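Local structure of RagB/SusD family nutrient uptake outer membrane protein (Bacteroides thetaiotaomicron, 7KV2) at residues 257-262 with 402-407; 267-270 with 275-278; 270-275 with 433-438. The protein probably binds beta-glucans at the cell surface as a SusD-family outer-membrane protein, helping this gut bacterium take up the glycan as a nutrient. One frame throughout, in Å; residues are numbered along the deposited sequence.

Interaction 1 of 3, residues 257-262 with 402-407. With NA (sodium ion), chain G.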
loop_
_atom_site.group_PDB
_atom_site.type_symbol
_atom_site.label_atom_id
_atom_site.label_comp_id
_atom_site.label_asym_id
_atom_site.label_seq_id
_atom_site.Cartn_x
_atom_site.Cartn_y
_atom_site.Cartn_z
ATOM N N PRO A 257 17.090 -6.281 11.842
ATOM C CA PRO A 257 18.071 -5.381 12.424
ATOM C C PRO A 257 18.580 -4.324 11.447
ATOM O O PRO A 257 18.988 -3.291 11.913
ATOM C CB PRO A 257 19.220 -6.325 12.828
ATOM C CG PRO A 257 18.612 -7.701 12.933
ATOM C CD PRO A 257 17.426 -7.702 11.979
ATOM N N ASP A 258 18.596 -4.620 10.144
ATOM C CA ASP A 258 19.142 -3.699 9.112
ATOM C C ASP A 258 18.012 -3.276 8.167
ATOM O O ASP A 258 17.488 -4.145 7.450
ATOM C CB ASP A 258 20.265 -4.328 8.292
ATOM C CG ASP A 258 20.993 -3.324 7.426
ATOM O OD1 ASP A 258 20.379 -2.268 7.083
ATOM O OD2 ASP A 258 22.202 -3.554 7.128
ATOM N N TYR A 259 17.605 -2.013 8.202
ATOM C CA TYR A 259 16.432 -1.552 7.414
ATOM C C TYR A 259 16.689 -1.830 5.917
ATOM O O TYR A 259 15.747 -2.071 5.157
ATOM C CB TYR A 259 16.175 -0.072 7.697
ATOM C CG TYR A 259 14.945 0.498 7.026
ATOM C CD1 TYR A 259 14.993 0.897 5.702
ATOM C CD2 TYR A 259 13.759 0.721 7.738
ATOM C CE1 TYR A 259 13.890 1.481 5.065
ATOM C CE2 TYR A 259 12.663 1.315 7.130
ATOM C CZ TYR A 259 12.727 1.703 5.796
ATOM O OH TYR A 259 11.636 2.301 5.208
ATOM N N THR A 260 17.947 -1.807 5.475
ATOM C CA THR A 260 18.319 -2.056 4.060
ATOM C C THR A 260 18.034 -3.511 3.649
ATOM O O THR A 260 18.069 -3.755 2.489
ATOM C CB THR A 260 19.774 -1.677 3.742
ATOM O OG1 THR A 260 20.590 -2.625 4.421
ATOM C CG2 THR A 260 20.132 -0.285 4.196
ATOM N N ASP A 261 17.693 -4.435 4.538
ATOM C CA ASP A 261 17.387 -5.838 4.156
ATOM C C ASP A 261 15.883 -6.045 3.873
ATOM O O ASP A 261 15.511 -7.089 3.280
ATOM C CB ASP A 261 17.828 -6.804 5.244
ATOM C CG ASP A 261 19.330 -6.944 5.390
ATOM O OD1 ASP A 261 20.043 -6.742 4.371
ATOM O OD2 ASP A 261 19.757 -7.243 6.539
ATOM N N ILE A 262 15.053 -5.080 4.228
ATOM C CA ILE A 262 13.573 -5.248 4.210
ATOM C C ILE A 262 13.063 -5.478 2.775
ATOM O O ILE A 262 12.238 -6.391 2.590
ATOM C CB ILE A 262 12.888 -4.038 4.856
ATOM C CG1 ILE A 262 13.209 -3.961 6.357
ATOM C CG2 ILE A 262 11.387 -4.140 4.613
ATOM C CD1 ILE A 262 12.821 -2.626 7.006
ATOM N N ILE A 402 2.580 -4.535 2.777
ATOM C CA ILE A 402 1.351 -3.848 3.259
ATOM C C ILE A 402 1.511 -3.475 4.741
ATOM O O ILE A 402 1.458 -2.272 5.045
ATOM C CB ILE A 402 0.109 -4.738 2.998
ATOM C CG1 ILE A 402 -0.027 -5.127 1.522
ATOM C CG2 ILE A 402 -1.137 -4.054 3.524
ATOM C CD1 ILE A 402 -0.096 -3.927 0.575
ATOM N N TYR A 403 1.784 -4.471 5.612
ATOM C CA TYR A 403 1.946 -4.284 7.077
ATOM C C TYR A 403 3.294 -4.837 7.528
ATOM O O TYR A 403 3.624 -6.042 7.262
ATOM C CB TYR A 403 0.839 -4.962 7.877
ATOM C CG TYR A 403 -0.511 -4.420 7.548
ATOM C CD1 TYR A 403 -0.785 -3.062 7.664
ATOM C CD2 TYR A 403 -1.553 -5.277 7.217
ATOM C CE1 TYR A 403 -2.052 -2.550 7.376
ATOM C CE2 TYR A 403 -2.817 -4.772 6.958
ATOM C CZ TYR A 403 -3.077 -3.416 7.066
ATOM O OH TYR A 403 -4.327 -2.960 6.722
ATOM N N ARG A 404 4.063 -3.948 8.157
ATOM C CA ARG A 404 5.385 -4.279 8.734
ATOM C C ARG A 404 5.297 -4.047 10.238
ATOM O O ARG A 404 4.546 -3.171 10.672
ATOM C CB ARG A 404 6.496 -3.435 8.135
ATOM C CG ARG A 404 6.585 -3.584 6.623
ATOM C CD ARG A 404 7.861 -3.053 6.009
ATOM N NE ARG A 404 8.003 -1.595 5.929
ATOM C CZ ARG A 404 8.758 -0.837 6.729
ATOM N NH1 ARG A 404 9.425 -1.360 7.760
ATOM N NH2 ARG A 404 8.861 0.457 6.489
ATOM N N TYR A 405 6.107 -4.774 10.982
ATOM C CA TYR A 405 6.084 -4.712 12.456
ATOM C C TYR A 405 6.427 -3.308 12.953
ATOM O O TYR A 405 5.978 -2.952 14.012
ATOM C CB TYR A 405 7.064 -5.727 13.012
ATOM C CG TYR A 405 7.074 -5.886 14.512
ATOM C CD1 TYR A 405 6.036 -6.499 15.178
ATOM C CD2 TYR A 405 8.191 -5.535 15.244
ATOM C CE1 TYR A 405 6.101 -6.734 16.549
ATOM C CE2 TYR A 405 8.269 -5.746 16.607
ATOM C CZ TYR A 405 7.229 -6.355 17.265
ATOM O OH TYR A 405 7.363 -6.594 18.604
ATOM N N SER A 406 7.233 -2.513 12.252
ATOM C CA SER A 406 7.480 -1.117 12.702
ATOM C C SER A 406 6.143 -0.345 12.773
ATOM O O SER A 406 5.993 0.541 13.634
ATOM C CB SER A 406 8.493 -0.453 11.831
ATOM O OG SER A 406 8.016 -0.357 10.511
ATOM N N GLU A 407 5.164 -0.698 11.937
ATOM C CA GLU A 407 3.839 -0.078 11.992
ATOM C C GLU A 407 3.090 -0.539 13.238
ATOM O O GLU A 407 2.368 0.307 13.845
ATOM C CB GLU A 407 3.023 -0.376 10.745
ATOM C CG GLU A 407 1.835 0.546 10.672
ATOM C CD GLU A 407 1.020 0.575 9.401
ATOM O OE1 GLU A 407 1.286 -0.231 8.473
ATOM O OE2 GLU A 407 0.056 1.427 9.378
HETATM NA NA NA G . 7.193 -9.389 18.793
HETATM O O HOH W 1 9.142 -9.702 19.863
#
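The buried guanidinium of R404 touches Y259 and I262 without a single hydrogen bond between 257-262 and 402-407, both polar ends being bonded elsewhere. NH2 of R404 lies 3.6 Å from OH of Y259, and the tyrosine ring and guanidinium stand nearly perpendicular, their planes 87° apart. The Y259 hydroxyl is instead hydrogen-bonded to the backbone O of E456. I262 supplies the apolar half: its CD1 comes within 3.7 Å of R404 NH1, while its CG2 lies 3.9 Å from CD, farther back on the arginine chain. The same CD1 sits over one face of the Y259 ring, offset toward its rim. R404 ends strand 400-404 of a two-stranded antiparallel sheet, just before helix 405-417, in a SusD-family protein whose modelled chain is mainly helical. A bend at chi3 (-74°) turns the guanidinium out of line with the extended start of the side chain. There NH1 forms salt bridges with E272 and E456, and NH2 one with E460. A leucine in place of R404 would probably leave E272, E456 and E460 without this positive partner and open a gap beside Y259 and I262. On the next residue, Y405, the hydroxyl OH binds the sodium ion at 2.8 Å; water 1 and the backbone oxygens of I248, S250 and Y253 complete the site.

Interaction 2 of 3, residues 267-270 with 275-278. With EDO (1,2-ethanediol), chain F.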
loop_
_atom_site.group_PDB
_atom_site.type_symbol
_atom_site.label_atom_id
_atom_site.label_comp_id
_atom_site.label_asym_id
_atom_site.label_seq_id
_atom_site.Cartn_x
_atom_site.Cartn_y
_atom_site.Cartn_z
ATOM N N GLY A 267 14.148 -10.248 1.829
ATOM C CA GLY A 267 13.378 -9.662 2.941
ATOM C C GLY A 267 11.893 -9.945 2.844
ATOM O O GLY A 267 11.182 -9.604 3.813
ATOM N N GLU A 268 11.437 -10.612 1.777
ATOM C CA GLU A 268 10.011 -10.986 1.639
ATOM C C GLU A 268 9.638 -11.947 2.770
ATOM O O GLU A 268 10.365 -12.947 3.014
ATOM C CB GLU A 268 9.694 -11.581 0.273
ATOM C CG GLU A 268 9.899 -10.578 -0.858
ATOM C CD GLU A 268 9.535 -11.146 -2.226
ATOM O OE1 GLU A 268 9.483 -12.382 -2.363
ATOM O OE2 GLU A 268 9.347 -10.356 -3.187
ATOM N N TRP A 269 8.508 -11.680 3.415
ATOM C CA TRP A 269 7.945 -12.547 4.488
ATOM C C TRP A 269 9.009 -12.792 5.569
ATOM O O TRP A 269 9.092 -13.931 6.086
ATOM C CB TRP A 269 7.355 -13.851 3.890
ATOM C CG TRP A 269 6.174 -13.530 2.996
ATOM C CD1 TRP A 269 6.121 -13.585 1.633
ATOM C CD2 TRP A 269 4.893 -13.028 3.412
ATOM N NE1 TRP A 269 4.877 -13.183 1.180
ATOM C CE2 TRP A 269 4.106 -12.855 2.257
ATOM C CE3 TRP A 269 4.316 -12.761 4.653
ATOM C CZ2 TRP A 269 2.786 -12.409 2.327
ATOM C CZ3 TRP A 269 2.988 -12.384 4.721
ATOM C CH2 TRP A 269 2.251 -12.186 3.568
ATOM N N SER A 270 9.734 -11.748 5.941
ATOM C CA SER A 270 10.761 -11.796 7.011
ATOM C C SER A 270 10.061 -11.781 8.375
ATOM O O SER A 270 8.808 -11.701 8.467
ATOM C CB SER A 270 11.660 -10.619 6.925
ATOM O OG SER A 270 10.941 -9.462 7.343
ATOM N N PHE A 275 1.968 -8.571 6.519
ATOM C CA PHE A 275 1.218 -8.862 5.277
ATOM C C PHE A 275 1.917 -8.219 4.079
ATOM O O PHE A 275 2.305 -7.043 4.161
ATOM C CB PHE A 275 -0.236 -8.424 5.455
ATOM C CG PHE A 275 -1.184 -9.047 4.468
ATOM C CD1 PHE A 275 -1.380 -10.423 4.454
ATOM C CD2 PHE A 275 -1.843 -8.268 3.515
ATOM C CE1 PHE A 275 -2.244 -11.006 3.541
ATOM C CE2 PHE A 275 -2.711 -8.856 2.602
ATOM C CZ PHE A 275 -2.892 -10.224 2.605
ATOM N N GLU A 276 1.970 -8.998 3.008
ATOM C CA GLU A 276 2.462 -8.581 1.657
ATOM C C GLU A 276 1.469 -9.072 0.617
ATOM O O GLU A 276 0.755 -10.053 0.860
ATOM C CB GLU A 276 3.855 -9.113 1.342
ATOM C CG GLU A 276 4.801 -8.986 2.510
ATOM C CD GLU A 276 6.253 -9.339 2.202
ATOM O OE1 GLU A 276 6.578 -9.644 1.032
ATOM O OE2 GLU A 276 7.050 -9.286 3.145
ATOM N N ILE A 277 1.471 -8.388 -0.519
ATOM C CA ILE A 277 0.855 -8.885 -1.752
ATOM C C ILE A 277 1.960 -9.525 -2.576
ATOM O O ILE A 277 2.944 -8.838 -2.915
ATOM C CB ILE A 277 0.127 -7.742 -2.465
ATOM C CG1 ILE A 277 -1.016 -7.252 -1.569
ATOM C CG2 ILE A 277 -0.331 -8.231 -3.837
ATOM C CD1 ILE A 277 -1.750 -6.044 -2.108
ATOM N N ASN A 278 1.784 -10.805 -2.882
ATOM C CA ASN A 278 2.807 -11.642 -3.570
ATOM C C ASN A 278 2.871 -11.279 -5.039
ATOM O O ASN A 278 1.809 -11.238 -5.681
ATOM C CB ASN A 278 2.490 -13.124 -3.452
ATOM C CG ASN A 278 2.653 -13.615 -2.035
ATOM O OD1 ASN A 278 3.413 -13.033 -1.286
ATOM N ND2 ASN A 278 1.866 -14.602 -1.640
HETATM C C1 EDO F . 12.171 -14.289 0.816
HETATM O O1 EDO F . 11.237 -15.133 1.522
HETATM C C2 EDO F . 12.347 -14.572 -0.673
HETATM O O2 EDO F . 11.165 -14.622 -1.475
HETATM O O HOH W 2 9.383 -7.616 3.543
#
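W269 and E276 are joined twice, through a backbone amide and through an indole face. The amide N of W269 donates to E276 OE2 at 2.8 Å, a nearly straight bond (166°) that meets the oxygen from above the carboxylate plane. OE2 also accepts from S273 OG, and water 2 lies within hydrogen-bonding distance of both this oxygen and G267 O. The other oxygen, OE1, is taken by N399 ND2, so both ends of the buried carboxylate have partners. With the glutamate chain extended beyond CG (chi2 -173°), its methylenes run antiparallel to the indole across its face: CG stands over the six-membered ring of W269, 4.0 Å from its centroid, in a CH-pi contact. The carboxylate plane is only 11° from that of the ring. At the indole edge, NE1 of W269 donates to N278 OD1 at 2.9 Å, in the ring plane and in the carbonyl plane of the amide, while N278 ND2 is used by the backbone O of Y212. The ring of Y212 also stacks with W269. The outer end of the indole reaches F275, its CH2 lying 4.1 Å from CD1 of the phenylalanine. Together these contacts fold the type II turn from G267 to S270 back onto strand 273-277. In the same turn E268 OE2 accepts from N399 N, and the hydroxyls O1 and O2 of a 1,2-ethanediol, probably from the crystallisation liquor, donate to E268 O and OE1. Since W269 N and S273 OG both donate to E276, and N399 ND2 adds a third donor, the surroundings probably stabilise the charged form of this glutamate despite its burial, although the nearby E268 carboxylate, not in contact, would work somewhat against this.

Interaction 3 of 3, residues 270-275 with 433-438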
loop_
_atom_site.group_PDB
_atom_site.type_symbol
_atom_site.label_atom_id
_atom_site.label_comp_id
_atom_site.label_asym_id
_atom_site.label_seq_id
_atom_site.Cartn_x
_atom_site.Cartn_y
_atom_site.Cartn_z
ATOM N N SER A 270 9.734 -11.748 5.941
ATOM C CA SER A 270 10.761 -11.796 7.011
ATOM C C SER A 270 10.061 -11.781 8.375
ATOM O O SER A 270 8.808 -11.701 8.467
ATOM C CB SER A 270 11.660 -10.619 6.925
ATOM O OG SER A 270 10.941 -9.462 7.343
ATOM N N ILE A 271 10.850 -11.701 9.439
ATOM C CA ILE A 271 10.248 -11.617 10.795
ATOM C C ILE A 271 9.475 -10.305 10.944
ATOM O O ILE A 271 8.582 -10.219 11.800
ATOM C CB ILE A 271 11.318 -11.789 11.867
ATOM C CG1 ILE A 271 10.627 -12.120 13.198
ATOM C CG2 ILE A 271 12.250 -10.594 11.924
ATOM C CD1 ILE A 271 11.422 -13.030 14.051
ATOM N N GLU A 272 9.766 -9.313 10.101
ATOM C CA GLU A 272 9.080 -8.002 10.163
ATOM C C GLU A 272 7.744 -8.016 9.417
ATOM O O GLU A 272 6.937 -7.104 9.649
ATOM C CB GLU A 272 9.968 -6.944 9.533
ATOM C CG GLU A 272 9.497 -5.562 9.876
ATOM C CD GLU A 272 10.512 -4.479 9.856
ATOM O OE1 GLU A 272 11.713 -4.784 10.014
ATOM O OE2 GLU A 272 10.078 -3.332 9.681
ATOM N N SER A 273 7.541 -8.948 8.492
ATOM C CA SER A 273 6.382 -8.908 7.560
ATOM C C SER A 273 5.161 -9.481 8.258
ATOM O O SER A 273 5.218 -10.654 8.655
ATOM C CB SER A 273 6.590 -9.648 6.245
ATOM O OG SER A 273 7.866 -9.429 5.714
ATOM N N ILE A 274 4.100 -8.682 8.375
ATOM C CA ILE A 274 2.731 -9.104 8.801
ATOM C C ILE A 274 1.887 -9.405 7.556
ATOM O O ILE A 274 1.190 -10.456 7.512
ATOM C CB ILE A 274 2.103 -8.046 9.723
ATOM C CG1 ILE A 274 2.900 -7.982 11.027
ATOM C CG2 ILE A 274 0.615 -8.315 9.931
ATOM C CD1 ILE A 274 2.663 -6.763 11.857
ATOM N N PHE A 275 1.968 -8.571 6.519
ATOM C CA PHE A 275 1.218 -8.862 5.277
ATOM C C PHE A 275 1.917 -8.219 4.079
ATOM O O PHE A 275 2.305 -7.043 4.161
ATOM C CB PHE A 275 -0.236 -8.424 5.455
ATOM C CG PHE A 275 -1.184 -9.047 4.468
ATOM C CD1 PHE A 275 -1.380 -10.423 4.454
ATOM C CD2 PHE A 275 -1.843 -8.268 3.515
ATOM C CE1 PHE A 275 -2.244 -11.006 3.541
ATOM C CE2 PHE A 275 -2.711 -8.856 2.602
ATOM C CZ PHE A 275 -2.892 -10.224 2.605
ATOM N N HIS A 433 13.125 4.018 15.846
ATOM C CA HIS A 433 14.089 5.132 15.669
ATOM C C HIS A 433 15.516 4.576 15.663
ATOM O O HIS A 433 16.345 4.934 14.770
ATOM C CB HIS A 433 13.813 6.161 16.799
ATOM C CG HIS A 433 14.436 7.497 16.620
ATOM N ND1 HIS A 433 13.854 8.474 15.844
ATOM C CD2 HIS A 433 15.556 8.040 17.172
ATOM C CE1 HIS A 433 14.589 9.572 15.902
ATOM N NE2 HIS A 433 15.664 9.332 16.698
ATOM N N LYS A 434 15.804 3.693 16.613
ATOM C CA LYS A 434 17.189 3.188 16.804
ATOM C C LYS A 434 17.498 2.090 15.793
ATOM O O LYS A 434 18.657 1.974 15.436
ATOM C CB LYS A 434 17.430 2.756 18.252
ATOM C CG LYS A 434 17.497 3.946 19.197
ATOM C CD LYS A 434 18.306 3.675 20.441
ATOM C CE LYS A 434 17.720 2.523 21.217
ATOM N NZ LYS A 434 18.108 2.589 22.647
ATOM N N ARG A 435 16.497 1.369 15.286
ATOM C CA ARG A 435 16.759 0.349 14.246
ATOM C C ARG A 435 17.359 1.071 13.032
ATOM O O ARG A 435 18.256 0.509 12.427
ATOM C CB ARG A 435 15.500 -0.435 13.875
ATOM C CG ARG A 435 15.759 -1.536 12.856
ATOM C CD ARG A 435 15.559 -1.022 11.431
ATOM N NE ARG A 435 14.156 -0.762 11.115
ATOM C CZ ARG A 435 13.222 -1.654 10.757
ATOM N NH1 ARG A 435 13.489 -2.942 10.715
ATOM N NH2 ARG A 435 11.985 -1.251 10.492
ATOM N N ALA A 436 16.931 2.301 12.761
ATOM C CA ALA A 436 17.404 3.115 11.614
ATOM C C ALA A 436 18.816 3.689 11.807
ATOM O O ALA A 436 19.304 4.377 10.884
ATOM C CB ALA A 436 16.401 4.195 11.349
ATOM N N GLY A 437 19.488 3.390 12.922
ATOM C CA GLY A 437 20.872 3.844 13.175
ATOM C C GLY A 437 20.936 5.150 13.958
ATOM O O GLY A 437 22.060 5.682 14.087
ATOM N N LEU A 438 19.823 5.672 14.466
ATOM C CA LEU A 438 19.798 7.016 15.106
ATOM C C LEU A 438 20.212 6.811 16.569
ATOM O O LEU A 438 19.747 5.843 17.220
ATOM C CB LEU A 438 18.424 7.689 14.993
ATOM C CG LEU A 438 17.986 8.020 13.561
ATOM C CD1 LEU A 438 16.607 8.592 13.536
ATOM C CD2 LEU A 438 18.945 8.980 12.902
#
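A type I turn from S270 to S273, closed by S273 N to S270 O, faces the C-terminal end of helix 425-435, with the CA atoms of E272 and R435 still 12.1 Å apart. The distance is bridged by the two side chains alone, which come from opposite directions. R435 grips E272 end-on: NH1 donates to OE1 at 2.7 Å and NH2 to OE2 at 2.9 Å, both bonds almost straight at 174°. Each carboxylate oxygen is met on its syn side, and the two flat groups are nearly coplanar, 15° apart, forming a bidentate salt bridge. E272 reaches out fully, with CG anti to the backbone N (chi1 -165°) and the chain extended beyond it, whereas R435 is bent at chi2 and chi3. Behind E272, the S270 hydroxyl accepts from E272 N at 3.0 Å, an ST turn that helps fix the base of the glutamate. Just beyond R435, helix 425-435 ends in a Schellman motif, with G437 at positive phi. The contact thus ties the turn leading into strand 273-277 to a helix end in this TPR-related, SusD-type fold. E272 OE1 also accepts from M256 N. With R435 NH2 paired to E456 as well, and R404 to both acids, two glutamates and two arginines alternate in a closed ring, which probably keeps E272 and R435 ionised and resists rotation of either group.

Overall arrangement
Interactions 1 and 3 lie side by side, their centres about 4 Å apart, and share one charge network of alternating acids and arginines. All the touching residues of interaction 1 are buried, whereas interactions 2 and 3 are partly buried. Interaction 2, with its centre about 10 Å from that of interaction 1, relies on amide and indole donors and ring packing rather than on opposite charges. The common element is the small antiparallel sheet: strand 273-277 serves interactions 2 and 3, and its neighbour 400-404 serves interaction 1. Interaction 2 is local in sequence; the other two join distant parts of the chain.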